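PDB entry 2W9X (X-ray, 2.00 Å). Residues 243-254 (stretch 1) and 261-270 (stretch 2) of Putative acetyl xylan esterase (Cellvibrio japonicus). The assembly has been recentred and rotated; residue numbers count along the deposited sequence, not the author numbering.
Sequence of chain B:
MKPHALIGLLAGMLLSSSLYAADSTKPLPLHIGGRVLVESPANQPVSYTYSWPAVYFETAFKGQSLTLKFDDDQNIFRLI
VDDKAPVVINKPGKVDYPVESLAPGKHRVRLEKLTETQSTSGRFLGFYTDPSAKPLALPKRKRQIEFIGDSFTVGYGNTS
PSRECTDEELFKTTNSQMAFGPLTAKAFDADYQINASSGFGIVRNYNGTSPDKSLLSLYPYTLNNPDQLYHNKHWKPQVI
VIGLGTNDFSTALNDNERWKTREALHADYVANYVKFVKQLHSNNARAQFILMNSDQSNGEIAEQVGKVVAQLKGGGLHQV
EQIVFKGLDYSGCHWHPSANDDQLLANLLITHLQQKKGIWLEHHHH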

# COMPACT_ATOMS: atom_id res chain seq x y z
N GLY B 243 6.91 1.41 -12.28
CA GLY B 243 7.81 2.49 -11.82
C GLY B 243 7.91 3.50 -12.95
O GLY B 243 8.74 3.33 -13.84
N LEU B 244 7.08 4.54 -12.91
CA LEU B 244 7.05 5.56 -13.97
C LEU B 244 6.73 6.93 -13.35
O LEU B 244 5.91 7.02 -12.43
CB LEU B 244 5.99 5.20 -15.05
CG LEU B 244 6.26 4.02 -16.01
CD1 LEU B 244 5.00 3.64 -16.85
CD2 LEU B 244 7.44 4.36 -16.94
N GLY B 245 7.36 7.98 -13.87
CA GLY B 245 7.16 9.32 -13.33
C GLY B 245 8.46 10.12 -13.18
O GLY B 245 8.42 11.35 -13.14
N THR B 246 9.60 9.43 -13.07
CA THR B 246 10.89 10.12 -13.05
C THR B 246 11.05 10.95 -14.34
O THR B 246 11.42 12.12 -14.30
CB THR B 246 12.08 9.16 -12.83
OG1 THR B 246 12.08 8.72 -11.46
CG2 THR B 246 13.44 9.88 -13.11
N ASN B 247 10.73 10.35 -15.47
CA ASN B 247 10.86 11.07 -16.73
C ASN B 247 9.78 12.13 -16.92
O ASN B 247 10.06 13.17 -17.53
CB ASN B 247 10.93 10.11 -17.90
CG ASN B 247 12.19 9.29 -17.87
OD1 ASN B 247 12.14 8.06 -17.94
ND2 ASN B 247 13.33 9.96 -17.72
N ASP B 248 8.59 11.91 -16.38
CA ASP B 248 7.57 12.99 -16.40
C ASP B 248 8.07 14.23 -15.68
O ASP B 248 7.85 15.34 -16.15
CB ASP B 248 6.23 12.55 -15.79
CG ASP B 248 5.63 11.39 -16.54
OD1 ASP B 248 4.74 11.64 -17.38
OD2 ASP B 248 6.08 10.24 -16.30
N PHE B 249 8.77 14.03 -14.55
CA PHE B 249 9.00 15.14 -13.61
C PHE B 249 10.45 15.58 -13.36
O PHE B 249 10.67 16.58 -12.70
CB PHE B 249 8.29 14.91 -12.26
CG PHE B 249 6.81 14.68 -12.38
CD1 PHE B 249 5.97 15.69 -12.85
CD2 PHE B 249 6.25 13.46 -12.03
CE1 PHE B 249 4.59 15.48 -12.96
CE2 PHE B 249 4.88 13.24 -12.15
CZ PHE B 249 4.06 14.26 -12.60
N SER B 250 11.42 14.87 -13.92
CA SER B 250 12.80 15.16 -13.56
C SER B 250 13.35 16.48 -14.11
O SER B 250 14.44 16.92 -13.71
CB SER B 250 13.71 14.00 -14.00
OG SER B 250 13.72 13.90 -15.40
N THR B 251 12.61 17.10 -15.03
CA THR B 251 13.04 18.32 -15.71
C THR B 251 11.89 19.31 -15.77
O THR B 251 10.71 18.95 -15.67
CB THR B 251 13.52 18.07 -17.17
OG1 THR B 251 12.46 17.46 -17.92
CG2 THR B 251 14.77 17.19 -17.24
N ALA B 252 12.27 20.57 -15.94
CA ALA B 252 11.34 21.66 -16.16
C ALA B 252 10.73 21.55 -17.56
O ALA B 252 11.36 21.04 -18.48
CB ALA B 252 12.08 22.99 -16.03
N LEU B 253 9.50 22.04 -17.70
CA LEU B 253 8.85 22.11 -19.00
C LEU B 253 9.56 23.09 -19.94
O LEU B 253 9.95 24.18 -19.54
CB LEU B 253 7.37 22.50 -18.84
CG LEU B 253 6.44 21.46 -18.20
CD1 LEU B 253 5.24 22.15 -17.51
CD2 LEU B 253 5.99 20.43 -19.23
N ASN B 254 9.75 22.68 -21.19
CA ASN B 254 10.16 23.60 -22.25
C ASN B 254 8.96 24.34 -22.80
O ASN B 254 7.83 23.93 -22.56
CB ASN B 254 10.90 22.83 -23.33
CG ASN B 254 12.15 22.18 -22.79
OD1 ASN B 254 13.18 22.84 -22.64
ND2 ASN B 254 12.07 20.88 -22.45
N THR B 261 1.63 24.66 -17.84
CA THR B 261 1.90 24.87 -16.42
C THR B 261 2.25 23.53 -15.82
O THR B 261 1.85 22.48 -16.34
CB THR B 261 0.65 25.40 -15.68
OG1 THR B 261 -0.40 24.44 -15.79
CG2 THR B 261 0.17 26.77 -16.22
N ARG B 262 3.00 23.56 -14.71
CA ARG B 262 3.28 22.38 -13.91
C ARG B 262 2.00 21.69 -13.40
O ARG B 262 1.93 20.46 -13.33
CB ARG B 262 4.18 22.74 -12.73
CG ARG B 262 5.01 21.58 -12.21
CD ARG B 262 6.18 21.32 -13.17
NE ARG B 262 6.99 20.17 -12.76
CZ ARG B 262 7.97 19.64 -13.50
NH1 ARG B 262 8.27 20.16 -14.69
NH2 ARG B 262 8.66 18.60 -13.03
N GLU B 263 0.99 22.48 -13.03
CA GLU B 263 -0.27 21.91 -12.55
C GLU B 263 -0.91 21.08 -13.66
O GLU B 263 -1.46 20.02 -13.40
CB GLU B 263 -1.23 23.00 -12.04
CG GLU B 263 -0.77 23.72 -10.77
CD GLU B 263 0.55 24.50 -10.94
OE1 GLU B 263 0.74 25.19 -11.97
OE2 GLU B 263 1.41 24.42 -10.01
N ALA B 264 -0.81 21.57 -14.91
CA ALA B 264 -1.34 20.85 -16.07
C ALA B 264 -0.70 19.48 -16.24
O ALA B 264 -1.39 18.50 -16.54
CB ALA B 264 -1.20 21.66 -17.36
N LEU B 265 0.62 19.43 -16.07
CA LEU B 265 1.38 18.20 -16.16
C LEU B 265 0.96 17.22 -15.06
O LEU B 265 0.72 16.04 -15.34
CB LEU B 265 2.88 18.52 -16.10
CG LEU B 265 3.88 17.34 -16.17
CD1 LEU B 265 3.76 16.56 -17.49
CD2 LEU B 265 5.32 17.82 -15.97
N HIS B 266 0.88 17.70 -13.81
CA HIS B 266 0.39 16.89 -12.68
C HIS B 266 -0.97 16.28 -12.96
O HIS B 266 -1.17 15.08 -12.76
CB HIS B 266 0.28 17.70 -11.38
CG HIS B 266 1.59 18.22 -10.87
ND1 HIS B 266 1.68 19.32 -10.04
CD2 HIS B 266 2.87 17.81 -11.08
CE1 HIS B 266 2.95 19.56 -9.77
NE2 HIS B 266 3.69 18.65 -10.38
N ALA B 267 -1.90 17.12 -13.41
CA ALA B 267 -3.27 16.69 -13.68
C ALA B 267 -3.29 15.59 -14.75
O ALA B 267 -3.93 14.55 -14.59
CB ALA B 267 -4.12 17.88 -14.11
N ASP B 268 -2.56 15.81 -15.84
CA ASP B 268 -2.53 14.89 -16.96
C ASP B 268 -1.82 13.57 -16.60
O ASP B 268 -2.28 12.49 -16.99
CB ASP B 268 -1.86 15.57 -18.16
CG ASP B 268 -2.04 14.79 -19.46
OD1 ASP B 268 -3.11 14.19 -19.67
OD2 ASP B 268 -1.10 14.80 -20.29
N TYR B 269 -0.72 13.66 -15.84
CA TYR B 269 -0.02 12.50 -15.32
C TYR B 269 -0.96 11.67 -14.44
O TYR B 269 -1.05 10.46 -14.60
CB TYR B 269 1.22 12.93 -14.50
CG TYR B 269 1.95 11.80 -13.77
CD1 TYR B 269 3.02 11.13 -14.37
CD2 TYR B 269 1.60 11.44 -12.46
CE1 TYR B 269 3.71 10.11 -13.69
CE2 TYR B 269 2.28 10.44 -11.79
CZ TYR B 269 3.33 9.78 -12.41
OH TYR B 269 3.98 8.78 -11.75
N VAL B 270 -1.66 12.33 -13.52
CA VAL B 270 -2.49 11.59 -12.56
C VAL B 270 -3.63 10.85 -13.30
O VAL B 270 -3.85 9.66 -13.05
CB VAL B 270 -3.00 12.46 -11.36
CG1 VAL B 270 -4.06 11.73 -10.56
CG2 VAL B 270 -1.85 12.87 -10.43
O HOH W 1 8.24 23.14 -15.22

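Stretch 2 enters the contact at T261, the N-cap of its helix. The T261 side chain accepts a hydrogen bond from A264 N (OG1 to N, 3.0 Å), satisfying an amide in the first turn, which has no preceding helical carbonyl to pair with, while T261 O lies 3.6 Å from L253 CD1.

R262 follows and does most of the polar work. Its CA-to-CB bond points sideways, but the long side chain brings the guanidinium to the backbone of stretch 1, where its edge meets the carbonyl oxygens of F249 and T251. R262 NH1 donates to T251 O at 2.9 Å with good geometry; R262 NH2 adds weak bonds to F249 O (2.9 Å) and T251 O (3.4 Å). A planar group with several N-H donors suits such a cluster of acceptors. A water bridges L253 N and R262 NH1, accepting from each at 3.0 Å, the latter bond weak.

E263 and A264 make no contact, but L265, one turn after T261, points toward stretch 1. Its branched, apolar side chain packs between two neighbours: L265 CG is 3.8 Å from F249 CE1, and L265 CD2 is 4.2 Å from L253 CD2.

H266 sends its ring edge to F249, with H266 CD2 3.5 Å from F249 CE1; its NE2 is hydrogen-bonded elsewhere in the structure.

A267 and D268 stay out of reach, and Y269 completes the contact. F249 lodges among R262, L265, H266 and Y269, turning its edge to the face of Y269 (F249 CZ to Y269 CG, 3.4 Å; centroids 4.7 Å apart). Tyrosine combines this aromatic surface with a polar tip: Y269 OH donates to L244 O at 2.7 Å, so the hydroxyl is satisfied despite burial. Beside it, G245 CA approaches Y269 CE1 at 3.6 Å. Glycine suits this place twice over, because a CB would clash with Y269 OH and the backbone angles themselves call for glycine.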